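Local structure of B-cell lymphoma 3 protein (Homo sapiens, 1K1A) at residues Q80-L85 / R96-S101; H121-T126 / E130-L135. The protein regulates transcription of NF-kappa-B target genes, inhibiting nuclear translocation of the p50 subunit in the cytoplasm and acting as a transcriptional activator in the nucleus. One frame throughout, in Å; residues are numbered along the deposited sequence.

Contacts 1 and 2 lie in series in the third and fourth repeats of this ankyrin repeat domain, each within a helical hairpin. From the N terminus the chain enters the third repeat, where contact 1 closes the turn between helix 82-88 and helix 92-101. It then passes to the fourth repeat, where contact 2 closes the turn between helix 119-126 and helix 129-137. Neither loop encloses or crosses the other. The two centres lie about 12 Å apart, and the hairpins touch directly: L134 packs against L99 and the backbone of R96, while V122 comes up to the H84 carbonyl. Each contact thus joins helices within a repeat, and the touching surfaces join neighbouring repeats.

Contact 1. Residues Q80-L85 / R96-S101; sequences QTAAHL and RALLDS
A82 and L98 carry this contact, a meeting of apolar side chains. The methyl of A82 points toward the opposing helix and is received by the forked end of L98: A82 CB lies 3.4 Å from L98 CD1, tighter than an ordinary carbon-carbon contact, and 3.6 Å from L98 CD2. Both branches of the leucine therefore embrace one methyl group. L98 CG sits beside its own backbone N and anti to the carbonyl carbon (chi1 -85°), which aims the fork at the first turn of helix 82-88. From there CD1 also reaches the main chain, with L98 CD1 3.8 Å from A83 N. The small side chains at A82 and A83 let the backbones approach, the CA atoms of A83 and L98 being 7.3 Å apart.

No hydrogen bond crosses between the two segments; those described here lie within one or the other. T81 occupies the N-cap of helix 82-88, its OG1 taking from H84 N a capping bond that is weak and of doubtful geometry. On the other side, S101 OG donates to A97 O over 2.7 Å, and the same carbonyl also takes S101 N, so two donors from one residue grip it near the end of helix 92-101.

V62 of helix 59-67 touches L98 as well, extending the apolar layer into the preceding repeat. The arrangement is that of the antiparallel helix pair of an ankyrin repeat, here the third of the domain.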
loop_
_atom_site.group_PDB
_atom_site.type_symbol
_atom_site.label_atom_id
_atom_site.label_comp_id
_atom_site.label_asym_id
_atom_site.label_seq_id
_atom_site.Cartn_x
_atom_site.Cartn_y
_atom_site.Cartn_z
ATOM N N GLN A 80 -10.963 0.369 -3.145
ATOM C CA GLN A 80 -9.942 1.056 -2.332
ATOM C C GLN A 80 -10.530 1.584 -1.039
ATOM O O GLN A 80 -11.604 2.181 -1.049
ATOM C CB GLN A 80 -9.338 2.245 -3.097
ATOM C CG GLN A 80 -8.710 1.898 -4.448
ATOM C CD GLN A 80 -7.271 1.432 -4.329
ATOM O OE1 GLN A 80 -6.344 2.153 -4.705
ATOM N NE2 GLN A 80 -7.080 0.234 -3.805
ATOM N N THR A 81 -9.828 1.365 0.073
ATOM C CA THR A 81 -10.186 2.006 1.338
ATOM C C THR A 81 -9.499 3.361 1.363
ATOM O O THR A 81 -8.721 3.679 0.471
ATOM C CB THR A 81 -9.703 1.188 2.564
ATOM O OG1 THR A 81 -8.266 1.069 2.535
ATOM C CG2 THR A 81 -10.211 -0.278 2.505
ATOM N N ALA A 82 -9.791 4.159 2.383
ATOM C CA ALA A 82 -9.132 5.449 2.554
ATOM C C ALA A 82 -7.606 5.284 2.565
ATOM O O ALA A 82 -6.875 6.086 1.971
ATOM C CB ALA A 82 -9.601 6.092 3.831
ATOM N N ALA A 83 -7.133 4.241 3.238
ATOM C CA ALA A 83 -5.702 3.971 3.334
ATOM C C ALA A 83 -5.072 3.692 1.973
ATOM O O ALA A 83 -3.975 4.183 1.687
ATOM C CB ALA A 83 -5.428 2.819 4.301
ATOM N N HIS A 84 -5.755 2.893 1.143
ATOM C CA HIS A 84 -5.274 2.587 -0.203
ATOM C C HIS A 84 -5.129 3.883 -0.992
ATOM O O HIS A 84 -4.155 4.081 -1.720
ATOM C CB HIS A 84 -6.272 1.697 -0.983
ATOM C CG HIS A 84 -6.348 0.267 -0.524
ATOM N ND1 HIS A 84 -5.463 -0.707 -0.948
ATOM C CD2 HIS A 84 -7.272 -0.374 0.229
ATOM C CE1 HIS A 84 -5.811 -1.874 -0.431
ATOM N NE2 HIS A 84 -6.908 -1.700 0.284
ATOM N N LEU A 85 -6.133 4.745 -0.889
ATOM C CA LEU A 85 -6.136 5.991 -1.659
ATOM C C LEU A 85 -5.039 6.946 -1.208
ATOM O O LEU A 85 -4.428 7.626 -2.037
ATOM C CB LEU A 85 -7.506 6.677 -1.595
ATOM C CG LEU A 85 -8.646 5.960 -2.325
ATOM C CD1 LEU A 85 -9.959 6.685 -2.082
ATOM C CD2 LEU A 85 -8.351 5.872 -3.828
ATOM N N ARG A 96 -1.439 9.615 7.832
ATOM C CA ARG A 96 -1.275 9.879 9.248
ATOM C C ARG A 96 -2.593 10.358 9.858
ATOM O O ARG A 96 -2.978 9.925 10.935
ATOM C CB ARG A 96 -0.183 10.926 9.470
ATOM C CG ARG A 96 0.234 11.080 10.923
ATOM C CD ARG A 96 1.440 11.973 11.123
ATOM N NE ARG A 96 2.673 11.354 10.641
ATOM C CZ ARG A 96 3.384 10.478 11.340
ATOM N NH1 ARG A 96 2.984 10.114 12.551
ATOM N NH2 ARG A 96 4.497 9.969 10.835
ATOM N N ALA A 97 -3.289 11.254 9.168
ATOM C CA ALA A 97 -4.559 11.750 9.692
ATOM C C ALA A 97 -5.565 10.603 9.885
ATOM O O ALA A 97 -6.280 10.554 10.884
ATOM C CB ALA A 97 -5.128 12.830 8.787
ATOM N N LEU A 98 -5.587 9.669 8.939
ATOM C CA LEU A 98 -6.499 8.534 8.998
ATOM C C LEU A 98 -6.163 7.606 10.162
ATOM O O LEU A 98 -7.021 7.266 10.961
ATOM C CB LEU A 98 -6.433 7.736 7.690
ATOM C CG LEU A 98 -7.284 8.185 6.512
ATOM C CD1 LEU A 98 -6.804 7.478 5.240
ATOM C CD2 LEU A 98 -8.749 7.876 6.783
ATOM N N LEU A 99 -4.901 7.205 10.246
ATOM C CA LEU A 99 -4.463 6.263 11.269
ATOM C C LEU A 99 -4.565 6.834 12.680
ATOM O O LEU A 99 -4.809 6.090 13.625
ATOM C CB LEU A 99 -3.038 5.767 10.987
ATOM C CG LEU A 99 -2.789 5.081 9.633
ATOM C CD1 LEU A 99 -1.346 4.667 9.530
ATOM C CD2 LEU A 99 -3.703 3.880 9.420
ATOM N N ASP A 100 -4.400 8.148 12.816
ATOM C CA ASP A 100 -4.501 8.800 14.120
ATOM C C ASP A 100 -5.963 9.035 14.537
ATOM O O ASP A 100 -6.277 9.041 15.730
ATOM C CB ASP A 100 -3.740 10.148 14.140
ATOM C CG ASP A 100 -2.209 9.983 14.232
ATOM O OD1 ASP A 100 -1.695 8.834 14.169
ATOM O OD2 ASP A 100 -1.441 10.965 14.368
ATOM N N SER A 101 -6.854 9.225 13.564
ATOM C CA SER A 101 -8.244 9.563 13.877
ATOM C C SER A 101 -9.181 8.374 14.025
ATOM O O SER A 101 -10.203 8.469 14.703
ATOM C CB SER A 101 -8.816 10.546 12.845
ATOM O OG SER A 101 -7.943 11.640 12.649
#

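Contact 2. Residues H121-T126 / E130-L135; sequences HVAVNT and ETVQLL
A123 projects its methyl toward helix 130-135, where three side chains gather round it. V132 brings its CG2 branch up to the alanine, 3.7 Å from A123 CB, and L135 adds a second apolar partner, its CD1 lying 3.8 Å from A123 CB. The third neighbour is polar: T131 OG1 stands 3.5 Å from the same methyl. With so small a residue at the centre, the chains come close, and the CA atoms of A123 and V132 are 5.6 Å apart.

The two valines meet differently. V124 and V132 cross at a slant, touching through one branch each, with V124 CG2 4.0 Å from V132 CG2. In both residues CG1 is anti to the backbone N (chi1 169° in V124, 172° in V132), so that it is CG2, beside the backbone N, that faces across the interface. V132 CG2 also rests on the main chain at V124 N.

Near the turn the interface becomes polar, and a water spans it. The water donates to T126 OG1 over 2.8 Å and is hydrogen-bonded to T131 OG1 at 2.7 Å. T126 OG1 in turn donates to A123 O at 2.7 Å, and both hydroxyls have a further partner in C128 of the turn: T126 OG1 is bonded to its N and T131 OG1 to its O. The hydroxyls are thereby pinned to the turn as well as linked through the water.

C87 of helix 82-88 covers A123 and L135, while P153 and A157 of helix 153-159 pack on V124. Nearly antiparallel, with segment axes 151° apart, the two helices form the antiparallel helix pair of an ankyrin repeat, here the fourth, stacked between the repeats before and after it.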
loop_
_atom_site.group_PDB
_atom_site.type_symbol
_atom_site.label_atom_id
_atom_site.label_comp_id
_atom_site.label_asym_id
_atom_site.label_seq_id
_atom_site.Cartn_x
_atom_site.Cartn_y
_atom_site.Cartn_z
ATOM N N HIS A 121 1.336 -2.864 -0.600
ATOM C CA HIS A 121 1.692 -3.160 -1.992
ATOM C C HIS A 121 1.640 -1.886 -2.829
ATOM O O HIS A 121 2.559 -1.589 -3.581
ATOM C CB HIS A 121 0.744 -4.196 -2.614
ATOM C CG HIS A 121 0.908 -5.583 -2.074
ATOM N ND1 HIS A 121 2.009 -6.369 -2.349
ATOM C CD2 HIS A 121 0.090 -6.343 -1.307
ATOM C CE1 HIS A 121 1.868 -7.543 -1.759
ATOM N NE2 HIS A 121 0.718 -7.549 -1.112
ATOM N N VAL A 122 0.538 -1.149 -2.713
ATOM C CA VAL A 122 0.373 0.112 -3.428
ATOM C C VAL A 122 1.496 1.099 -3.093
ATOM O O VAL A 122 2.103 1.688 -3.989
ATOM C CB VAL A 122 -0.986 0.767 -3.110
ATOM C CG1 VAL A 122 -1.074 2.147 -3.742
ATOM C CG2 VAL A 122 -2.132 -0.114 -3.608
ATOM N N ALA A 123 1.786 1.260 -1.808
ATOM C CA ALA A 123 2.829 2.186 -1.385
ATOM C C ALA A 123 4.203 1.820 -1.966
ATOM O O ALA A 123 4.945 2.689 -2.438
ATOM C CB ALA A 123 2.895 2.264 0.146
ATOM N N VAL A 124 4.541 0.539 -1.908
ATOM C CA VAL A 124 5.830 0.069 -2.416
ATOM C C VAL A 124 5.932 0.350 -3.913
ATOM O O VAL A 124 6.975 0.799 -4.403
ATOM C CB VAL A 124 6.033 -1.431 -2.115
ATOM C CG1 VAL A 124 7.254 -1.999 -2.886
ATOM C CG2 VAL A 124 6.201 -1.652 -0.616
ATOM N N ASN A 125 4.830 0.127 -4.623
ATOM C CA ASN A 125 4.757 0.396 -6.054
ATOM C C ASN A 125 4.972 1.869 -6.419
ATOM O O ASN A 125 5.549 2.167 -7.458
ATOM C CB ASN A 125 3.460 -0.151 -6.644
ATOM C CG ASN A 125 3.473 -1.668 -6.754
ATOM O OD1 ASN A 125 4.535 -2.293 -6.695
ATOM N ND2 ASN A 125 2.294 -2.269 -6.911
ATOM N N THR A 126 4.533 2.786 -5.558
ATOM C CA THR A 126 4.807 4.199 -5.780
ATOM C C THR A 126 6.234 4.503 -5.339
ATOM O O THR A 126 6.778 5.553 -5.666
ATOM C CB THR A 126 3.847 5.108 -4.988
ATOM O OG1 THR A 126 4.158 5.032 -3.590
ATOM C CG2 THR A 126 2.404 4.630 -5.086
ATOM N N GLU A 130 8.016 7.361 2.598
ATOM C CA GLU A 130 7.301 7.896 3.759
ATOM C C GLU A 130 6.031 7.107 4.106
ATOM O O GLU A 130 5.759 6.836 5.277
ATOM C CB GLU A 130 6.975 9.376 3.547
ATOM C CG GLU A 130 8.191 10.294 3.514
ATOM C CD GLU A 130 9.057 10.107 2.274
ATOM O OE1 GLU A 130 8.510 9.905 1.171
ATOM O OE2 GLU A 130 10.295 10.162 2.406
ATOM N N THR A 131 5.258 6.744 3.088
ATOM C CA THR A 131 4.038 5.968 3.309
ATOM C C THR A 131 4.369 4.525 3.684
ATOM O O THR A 131 3.727 3.945 4.555
ATOM C CB THR A 131 3.111 6.020 2.080
ATOM O OG1 THR A 131 3.832 5.596 0.919
ATOM C CG2 THR A 131 2.730 7.458 1.761
ATOM N N VAL A 132 5.387 3.946 3.042
ATOM C CA VAL A 132 5.792 2.594 3.389
ATOM C C VAL A 132 6.184 2.536 4.860
ATOM O O VAL A 132 5.688 1.699 5.610
ATOM C CB VAL A 132 6.953 2.073 2.481
ATOM C CG1 VAL A 132 7.488 0.748 2.986
ATOM C CG2 VAL A 132 6.465 1.938 1.041
ATOM N N GLN A 133 7.048 3.455 5.280
ATOM C CA GLN A 133 7.506 3.477 6.660
ATOM C C GLN A 133 6.358 3.578 7.651
ATOM O O GLN A 133 6.293 2.821 8.608
ATOM C CB GLN A 133 8.497 4.622 6.908
ATOM C CG GLN A 133 9.165 4.527 8.279
ATOM C CD GLN A 133 10.240 5.573 8.500
ATOM O OE1 GLN A 133 11.172 5.691 7.701
ATOM N NE2 GLN A 133 10.124 6.320 9.590
ATOM N N LEU A 134 5.448 4.509 7.415
ATOM C CA LEU A 134 4.347 4.714 8.348
ATOM C C LEU A 134 3.440 3.480 8.425
ATOM O O LEU A 134 3.070 3.057 9.511
ATOM C CB LEU A 134 3.544 5.950 7.958
ATOM C CG LEU A 134 2.345 6.302 8.830
ATOM C CD1 LEU A 134 2.793 6.499 10.282
ATOM C CD2 LEU A 134 1.658 7.550 8.268
ATOM N N LEU A 135 3.090 2.901 7.276
ATOM C CA LEU A 135 2.282 1.683 7.273
ATOM C C LEU A 135 2.936 0.597 8.145
ATOM O O LEU A 135 2.280 -0.041 8.958
ATOM C CB LEU A 135 2.102 1.159 5.845
ATOM C CG LEU A 135 1.174 1.981 4.941
ATOM C CD1 LEU A 135 1.288 1.500 3.514
ATOM C CD2 LEU A 135 -0.281 1.915 5.424
HETATM O O HOH W 1 2.665 6.050 -1.503
#